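Local structure of probable amidase (Thermus thermophilus, 2DC0) at residues Arg99-Leu104 with Ala162-Asp167; Arg211-Ala216 with Pro394-Pro399; Phe218-Glu221 with Ser227-Leu230. The protein is a probable amidase, a member of the amidase family with an alpha/beta fold built on a long mixed beta-sheet flanked by helices. One frame throughout, in Å; residues are numbered along the deposited sequence.

Interaction 1 of 3, residues Arg99-Leu104 with Ala162-Asp167; sequences RAVRRL and ASLGTD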
loop_
_atom_site.group_PDB
_atom_site.type_symbol
_atom_site.label_atom_id
_atom_site.label_comp_id
_atom_site.label_asym_id
_atom_site.label_seq_id
_atom_site.Cartn_x
_atom_site.Cartn_y
_atom_site.Cartn_z
ATOM N N ARG A 99 11.666 21.597 0.308
ATOM C CA ARG A 99 11.974 21.161 -1.048
ATOM C C ARG A 99 10.888 21.553 -2.040
ATOM O O ARG A 99 11.186 21.998 -3.150
ATOM C CB ARG A 99 12.164 19.645 -1.094
ATOM C CG ARG A 99 12.627 19.145 -2.449
ATOM C CD ARG A 99 14.072 19.546 -2.701
ATOM N NE ARG A 99 14.545 19.132 -4.021
ATOM C CZ ARG A 99 14.279 19.777 -5.155
ATOM N NH1 ARG A 99 13.542 20.877 -5.141
ATOM N NH2 ARG A 99 14.756 19.324 -6.306
ATOM N N ALA A 100 9.630 21.381 -1.651
ATOM C CA ALA A 100 8.522 21.718 -2.542
ATOM C C ALA A 100 8.490 23.208 -2.867
ATOM O O ALA A 100 8.104 23.601 -3.968
ATOM C CB ALA A 100 7.195 21.282 -1.921
ATOM N N VAL A 101 8.881 24.031 -1.899
ATOM C CA VAL A 101 8.919 25.482 -2.078
ATOM C C VAL A 101 10.034 25.836 -3.065
ATOM O O VAL A 101 9.869 26.701 -3.926
ATOM C CB VAL A 101 9.155 26.191 -0.715
ATOM C CG1 VAL A 101 9.460 27.674 -0.921
ATOM C CG2 VAL A 101 7.906 26.041 0.158
ATOM N N ARG A 102 11.167 25.152 -2.940
ATOM C CA ARG A 102 12.293 25.377 -3.837
ATOM C C ARG A 102 11.861 25.080 -5.271
ATOM O O ARG A 102 12.307 25.739 -6.209
ATOM C CB ARG A 102 13.469 24.478 -3.443
ATOM C CG ARG A 102 14.668 24.582 -4.370
ATOM C CD ARG A 102 15.869 23.811 -3.831
ATOM N NE ARG A 102 16.356 24.375 -2.574
ATOM C CZ ARG A 102 15.950 23.996 -1.363
ATOM N NH1 ARG A 102 15.043 23.037 -1.229
ATOM N NH2 ARG A 102 16.450 24.583 -0.281
ATOM N N ARG A 103 10.994 24.084 -5.438
ATOM C CA ARG A 103 10.495 23.729 -6.763
ATOM C C ARG A 103 9.741 24.920 -7.341
ATOM O O ARG A 103 9.916 25.273 -8.504
ATOM C CB ARG A 103 9.552 22.524 -6.681
ATOM C CG ARG A 103 10.244 21.171 -6.542
ATOM C CD ARG A 103 10.909 20.767 -7.847
ATOM N NE ARG A 103 11.586 19.472 -7.762
ATOM C CZ ARG A 103 12.252 18.916 -8.769
ATOM N NH1 ARG A 103 12.327 19.540 -9.938
ATOM N NH2 ARG A 103 12.849 17.742 -8.613
ATOM N N LEU A 104 8.905 25.544 -6.516
ATOM C CA LEU A 104 8.124 26.688 -6.956
ATOM C C LEU A 104 9.012 27.903 -7.200
ATOM O O LEU A 104 8.898 28.565 -8.232
ATOM C CB LEU A 104 7.054 27.034 -5.916
ATOM C CG LEU A 104 5.967 25.986 -5.638
ATOM C CD1 LEU A 104 5.093 26.478 -4.501
ATOM C CD2 LEU A 104 5.126 25.734 -6.887
ATOM N N ALA A 162 -2.679 30.689 -6.696
ATOM C CA ALA A 162 -2.700 29.296 -6.278
ATOM C C ALA A 162 -1.993 29.189 -4.945
ATOM O O ALA A 162 -1.399 30.158 -4.477
ATOM C CB ALA A 162 -1.999 28.415 -7.315
ATOM N N SER A 163 -2.046 28.013 -4.335
ATOM C CA SER A 163 -1.394 27.831 -3.055
ATOM C C SER A 163 -0.910 26.402 -2.868
ATOM O O SER A 163 -1.376 25.477 -3.544
ATOM C CB SER A 163 -2.350 28.212 -1.925
ATOM O OG SER A 163 -1.665 28.257 -0.688
ATOM N N LEU A 164 0.043 26.236 -1.958
ATOM C CA LEU A 164 0.602 24.922 -1.650
ATOM C C LEU A 164 0.192 24.533 -0.232
ATOM O O LEU A 164 0.411 25.288 0.707
ATOM C CB LEU A 164 2.131 24.958 -1.745
ATOM C CG LEU A 164 2.875 23.708 -1.264
ATOM C CD1 LEU A 164 2.529 22.523 -2.145
ATOM C CD2 LEU A 164 4.383 23.971 -1.288
ATOM N N GLY A 165 -0.402 23.355 -0.086
ATOM C CA GLY A 165 -0.819 22.896 1.226
ATOM C C GLY A 165 -0.518 21.421 1.394
ATOM O O GLY A 165 0.218 20.855 0.587
ATOM N N THR A 166 -1.056 20.800 2.444
ATOM C CA THR A 166 -0.843 19.368 2.665
ATOM C C THR A 166 -2.166 18.667 2.936
ATOM O O THR A 166 -3.164 19.305 3.256
ATOM C CB THR A 166 0.124 19.067 3.849
ATOM O OG1 THR A 166 -0.410 19.596 5.069
ATOM C CG2 THR A 166 1.507 19.663 3.578
ATOM N N ASP A 167 -2.166 17.348 2.792
ATOM C CA ASP A 167 -3.369 16.556 3.013
ATOM C C ASP A 167 -2.947 15.231 3.634
ATOM O O ASP A 167 -2.210 14.456 3.024
ATOM C CB ASP A 167 -4.074 16.319 1.671
ATOM C CG ASP A 167 -5.417 15.620 1.821
ATOM O OD1 ASP A 167 -5.474 14.562 2.480
ATOM O OD2 ASP A 167 -6.416 16.127 1.264
#
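Leu164 plugs the inner face of the helix at Arg99-Leu104 with a single methyl group. Its CD2 lies 3.9 Å from Ala100 CB and 4.1 Å from Leu104 CD1, and Val101 CG2 stands a little further off, 4.3 Å from the same Leu164 CD2. One branch thus meets three side chains on two successive turns, all by apolar contact. The Leu164 side chain is carried out to the helix because its CG is anti to the backbone N (chi1 172°), while Leu104 reaches back with CG anti to its own carbonyl carbon, and the two leucines meet at a slant. Helix and strand run nearly antiparallel, at 163°, with their axes 10.5 Å apart at closest approach.

Further out, Leu70 and Val72 of strand 69-73 and Leu111 of strand 110-115 receive Val101 and Leu104, and Leu223 of helix 213-224 touches both leucines of the contact. Backbone hydrogen bonds between Leu164 and both Thr71 and Lys73 fix the strand beside 69-73. Ser163 turns away from the helix and bonds through OG to Ser151 and Thr71. This is helix-on-sheet packing of an alpha/beta fold, in which helix 99-106 covers one face of the central mixed sheet of the amidase.

Interaction 2 of 3, residues Arg211-Ala216 with Pro394-Pro399; sequences RSVRDA and PTLALP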
loop_
_atom_site.group_PDB
_atom_site.type_symbol
_atom_site.label_atom_id
_atom_site.label_comp_id
_atom_site.label_asym_id
_atom_site.label_seq_id
_atom_site.Cartn_x
_atom_site.Cartn_y
_atom_site.Cartn_z
ATOM N N ARG A 211 -7.636 27.332 -8.891
ATOM C CA ARG A 211 -8.955 27.765 -9.331
ATOM C C ARG A 211 -9.482 26.887 -10.470
ATOM O O ARG A 211 -10.641 27.000 -10.859
ATOM C CB ARG A 211 -8.904 29.224 -9.787
ATOM C CG ARG A 211 -8.609 30.211 -8.671
ATOM C CD ARG A 211 -8.546 31.630 -9.198
ATOM N NE ARG A 211 -9.847 32.079 -9.686
ATOM C CZ ARG A 211 -10.862 32.425 -8.898
ATOM N NH1 ARG A 211 -10.726 32.380 -7.578
ATOM N NH2 ARG A 211 -12.018 32.803 -9.427
ATOM N N SER A 212 -8.638 26.014 -11.006
ATOM C CA SER A 212 -9.067 25.148 -12.102
ATOM C C SER A 212 -8.273 23.852 -12.128
ATOM O O SER A 212 -7.193 23.754 -11.532
ATOM C CB SER A 212 -8.879 25.863 -13.441
ATOM O OG SER A 212 -7.499 26.124 -13.654
ATOM N N VAL A 213 -8.800 22.858 -12.834
ATOM C CA VAL A 213 -8.117 21.581 -12.926
ATOM C C VAL A 213 -6.839 21.681 -13.759
ATOM O O VAL A 213 -5.845 21.015 -13.454
ATOM C CB VAL A 213 -9.034 20.490 -13.521
ATOM C CG1 VAL A 213 -8.248 19.195 -13.709
ATOM C CG2 VAL A 213 -10.220 20.247 -12.590
ATOM N N ARG A 214 -6.846 22.514 -14.799
ATOM C CA ARG A 214 -5.650 22.645 -15.633
ATOM C C ARG A 214 -4.502 23.244 -14.821
ATOM O O ARG A 214 -3.335 22.924 -15.053
ATOM C CB ARG A 214 -5.931 23.496 -16.881
ATOM C CG ARG A 214 -6.259 24.954 -16.611
ATOM C CD ARG A 214 -6.428 25.718 -17.916
ATOM N NE ARG A 214 -6.543 27.156 -17.699
ATOM C CZ ARG A 214 -6.567 28.055 -18.679
ATOM N NH1 ARG A 214 -6.483 27.660 -19.945
ATOM N NH2 ARG A 214 -6.665 29.350 -18.401
ATOM N N ASP A 215 -4.835 24.110 -13.867
ATOM C CA ASP A 215 -3.822 24.705 -13.003
ATOM C C ASP A 215 -3.279 23.635 -12.054
ATOM O O ASP A 215 -2.075 23.586 -11.778
ATOM C CB ASP A 215 -4.411 25.848 -12.174
ATOM C CG ASP A 215 -4.369 27.186 -12.899
ATOM O OD1 ASP A 215 -4.064 27.219 -14.111
ATOM O OD2 ASP A 215 -4.648 28.212 -12.249
ATOM N N ALA A 216 -4.171 22.782 -11.550
ATOM C CA ALA A 216 -3.775 21.719 -10.624
ATOM C C ALA A 216 -2.746 20.791 -11.272
ATOM O O ALA A 216 -1.755 20.412 -10.647
ATOM C CB ALA A 216 -5.015 20.918 -10.177
ATOM N N PRO A 394 -4.035 8.914 -5.713
ATOM C CA PRO A 394 -4.328 10.261 -6.217
ATOM C C PRO A 394 -5.809 10.594 -6.135
ATOM O O PRO A 394 -6.647 9.847 -6.633
ATOM C CB PRO A 394 -3.806 10.215 -7.654
ATOM C CG PRO A 394 -4.003 8.768 -8.037
ATOM C CD PRO A 394 -3.545 8.040 -6.795
ATOM N N THR A 395 -6.124 11.720 -5.503
ATOM C CA THR A 395 -7.512 12.129 -5.336
ATOM C C THR A 395 -7.701 13.622 -5.582
ATOM O O THR A 395 -7.024 14.458 -4.985
ATOM C CB THR A 395 -8.010 11.787 -3.925
ATOM O OG1 THR A 395 -7.682 10.421 -3.629
ATOM C CG2 THR A 395 -9.516 11.974 -3.840
ATOM N N LEU A 396 -8.632 13.943 -6.471
ATOM C CA LEU A 396 -8.930 15.323 -6.814
ATOM C C LEU A 396 -10.232 15.782 -6.170
ATOM O O LEU A 396 -11.183 15.005 -6.067
ATOM C CB LEU A 396 -9.069 15.453 -8.335
ATOM C CG LEU A 396 -9.472 16.820 -8.879
ATOM C CD1 LEU A 396 -8.300 17.790 -8.695
ATOM C CD2 LEU A 396 -9.830 16.711 -10.359
ATOM N N ALA A 397 -10.268 17.034 -5.722
ATOM C CA ALA A 397 -11.494 17.602 -5.167
ATOM C C ALA A 397 -11.811 18.812 -6.043
ATOM O O ALA A 397 -10.954 19.667 -6.250
ATOM C CB ALA A 397 -11.291 18.041 -3.705
ATOM N N LEU A 398 -13.019 18.852 -6.595
ATOM C CA LEU A 398 -13.454 19.978 -7.419
ATOM C C LEU A 398 -14.923 20.275 -7.144
ATOM O O LEU A 398 -15.694 19.373 -6.807
ATOM C CB LEU A 398 -13.251 19.691 -8.920
ATOM C CG LEU A 398 -13.543 18.315 -9.545
ATOM C CD1 LEU A 398 -14.728 17.642 -8.914
ATOM C CD2 LEU A 398 -13.763 18.529 -11.047
ATOM N N PRO A 399 -15.333 21.547 -7.286
ATOM C CA PRO A 399 -16.723 21.954 -7.042
ATOM C C PRO A 399 -17.715 21.267 -7.954
ATOM O O PRO A 399 -17.462 21.129 -9.146
ATOM C CB PRO A 399 -16.698 23.467 -7.282
ATOM C CG PRO A 399 -15.270 23.840 -7.026
ATOM C CD PRO A 399 -14.513 22.710 -7.669
#
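The first turn of helix 213-224 sits beside strand 395-403, with Val213 CA and Leu398 CA 7.8 Å apart and no hydrogen bond joining the two backbones. Val213 carries the contact. Its CG2 meets Leu396 CD2 at 4.2 Å and Leu398 CD2 also at 4.2 Å, so that one methyl is shared by two leucines placed two residues apart along the same side of the strand. That methyl is anti to the carbonyl carbon of Val213, the other branch, CG1, being anti to the backbone N. Leu396 extends with CG anti to its backbone N, whereas Leu398 reaches the valine with CD2. Ala216, further along the helix, rests on Val182 of the neighbouring strand.

Ser212 occupies the N-cap of the helix, its OG accepting a weak capping bond from Asp215 N at 3.3 Å. The same hydroxyl bonds to Asp2, while Val213 N is held by Glu430 of helix 419-430, and the Asp215 carboxylate takes the backbone N-H groups of Leu3 and Leu4 near the start of helix 3-11. Both ends of the chain therefore help to position this turn. The whole is a buried alpha/beta contact, a capped helix start laid against the strand that pairs with 182-185 and 406-413 in the central sheet.

Interaction 3 of 3, residues Phe218-Glu221 with Ser227-Leu230; sequences FLTE and SIPL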
loop_
_atom_site.group_PDB
_atom_site.type_symbol
_atom_site.label_atom_id
_atom_site.label_comp_id
_atom_site.label_asym_id
_atom_site.label_seq_id
_atom_site.Cartn_x
_atom_site.Cartn_y
_atom_site.Cartn_z
ATOM N N PHE A 218 -0.874 21.509 -14.000
ATOM C CA PHE A 218 0.285 22.336 -14.314
ATOM C C PHE A 218 1.222 22.465 -13.120
ATOM O O PHE A 218 2.428 22.226 -13.226
ATOM C CB PHE A 218 -0.197 23.723 -14.757
ATOM C CG PHE A 218 0.911 24.692 -15.079
ATOM C CD1 PHE A 218 1.878 24.384 -16.032
ATOM C CD2 PHE A 218 0.964 25.934 -14.453
ATOM C CE1 PHE A 218 2.884 25.299 -16.359
ATOM C CE2 PHE A 218 1.966 26.858 -14.774
ATOM C CZ PHE A 218 2.925 26.534 -15.729
ATOM N N LEU A 219 0.653 22.834 -11.981
ATOM C CA LEU A 219 1.420 23.016 -10.762
ATOM C C LEU A 219 1.964 21.702 -10.198
ATOM O O LEU A 219 3.074 21.666 -9.656
ATOM C CB LEU A 219 0.543 23.717 -9.729
ATOM C CG LEU A 219 1.189 24.624 -8.692
ATOM C CD1 LEU A 219 2.156 25.615 -9.347
ATOM C CD2 LEU A 219 0.073 25.367 -7.975
ATOM N N THR A 220 1.194 20.624 -10.323
ATOM C CA THR A 220 1.637 19.330 -9.813
ATOM C C THR A 220 2.871 18.844 -10.577
ATOM O O THR A 220 3.770 18.257 -9.987
ATOM C CB THR A 220 0.496 18.271 -9.887
ATOM O OG1 THR A 220 -0.592 18.687 -9.050
ATOM C CG2 THR A 220 0.988 16.911 -9.402
ATOM N N GLU A 221 2.928 19.100 -11.883
ATOM C CA GLU A 221 4.093 18.691 -12.666
ATOM C C GLU A 221 5.326 19.429 -12.149
ATOM O O GLU A 221 6.395 18.838 -11.986
ATOM C CB GLU A 221 3.904 19.010 -14.149
ATOM C CG GLU A 221 2.846 18.176 -14.850
ATOM C CD GLU A 221 2.852 18.405 -16.351
ATOM O OE1 GLU A 221 2.849 19.582 -16.768
ATOM O OE2 GLU A 221 2.843 17.414 -17.112
ATOM N N SER A 227 6.846 15.469 -15.865
ATOM C CA SER A 227 5.654 15.691 -16.667
ATOM C C SER A 227 4.659 14.577 -16.378
ATOM O O SER A 227 5.040 13.441 -16.098
ATOM C CB SER A 227 5.991 15.709 -18.158
ATOM O OG SER A 227 6.408 14.433 -18.595
ATOM N N ILE A 228 3.380 14.923 -16.440
ATOM C CA ILE A 228 2.303 13.980 -16.189
ATOM C C ILE A 228 1.393 13.975 -17.415
ATOM O O ILE A 228 0.583 14.874 -17.598
ATOM C CB ILE A 228 1.501 14.408 -14.948
ATOM C CG1 ILE A 228 2.425 14.417 -13.725
ATOM C CG2 ILE A 228 0.312 13.472 -14.738
ATOM C CD1 ILE A 228 1.904 15.115 -12.439
ATOM N N PRO A 229 1.531 12.961 -18.280
ATOM C CA PRO A 229 0.716 12.853 -19.494
ATOM C C PRO A 229 -0.789 12.916 -19.227
ATOM O O PRO A 229 -1.283 12.328 -18.267
ATOM C CB PRO A 229 1.138 11.501 -20.072
ATOM C CG PRO A 229 2.569 11.382 -19.636
ATOM C CD PRO A 229 2.500 11.852 -18.196
ATOM N N LEU A 230 -1.509 13.642 -20.077
ATOM C CA LEU A 230 -2.956 13.756 -19.952
ATOM C C LEU A 230 -3.615 13.101 -21.156
ATOM O O LEU A 230 -3.681 13.693 -22.233
ATOM C CB LEU A 230 -3.384 15.223 -19.878
ATOM C CG LEU A 230 -3.070 15.982 -18.586
ATOM C CD1 LEU A 230 -3.550 17.423 -18.716
ATOM C CD2 LEU A 230 -3.754 15.301 -17.409
#
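Glu221 OE2 accepts the backbone N-H of Ile228 in a short and almost straight hydrogen bond, 2.6 Å long with an angle of 176° at the hydrogen. The oxygen uses its anti lone pair, the one directed away from the other carboxylate oxygen. To get there the glutamate leaves the helix with CG anti to its carbonyl carbon and continues extended beyond CG (chi2 -172°), so that the carboxylate spans the distance to the loop that follows the helix. Beside the bond, Ser227 CA approaches OE2 at 3.3 Å, and Ser227 CB flanks the same oxygen at 3.7 Å. The carbonyl oxygen of Ile228 also lies near OE2, but both are acceptors and no bond joins them.

The aliphatic part of the same side chain packs on the isoleucine. Glu221 CG is 3.9 Å from Ile228 CG1, and the isoleucine end touches both this methylene and Thr220, whose CG2 meets Ile228 CD1 at 3.6 Å. Thr220 can offer its methyl because its hydroxyl points back along the helix, where OG1 bonds to the carbonyl oxygen of Ala216. CG1 of Ile228 is anti to its own carbonyl carbon, and this directs CD1 toward the helix. His217, a turn before Glu221, touches both Ile228 and Leu230, and Pro208 of strand 206-210 lies against Thr220.

Polar and apolar parts of the glutamate therefore act on one residue: the carboxylate holds the main chain of Ile228 while the CG methylene crosses over its side chain at a slant. OE2 acts as acceptor here; a partly exposed glutamate is probably ionised, and the bond would then tie a charged group to the main chain of the loop, anchoring it back onto the helix it has just left.

How the interactions relate
All three contacts converge on one region of the amidase fold. Interactions 1 and 2 reach the same mixed sheet, through strand 163-166 and strand 395-403, with centres 15 Å apart and nearest atoms about 6 Å apart. Helix 213-224 joins interactions 2 and 3, whose centres are 12 Å apart; its first turn serves the former and its middle the latter. The centres of interactions 1 and 3 are 14 Å apart, and the two touch where Leu219 packs on Ala162 and Leu104. Along the chain interaction 1 closes first, and interaction 3 is nested inside the long loop closed by interaction 2. A single helix thus links distant parts of the sequence over the sheet.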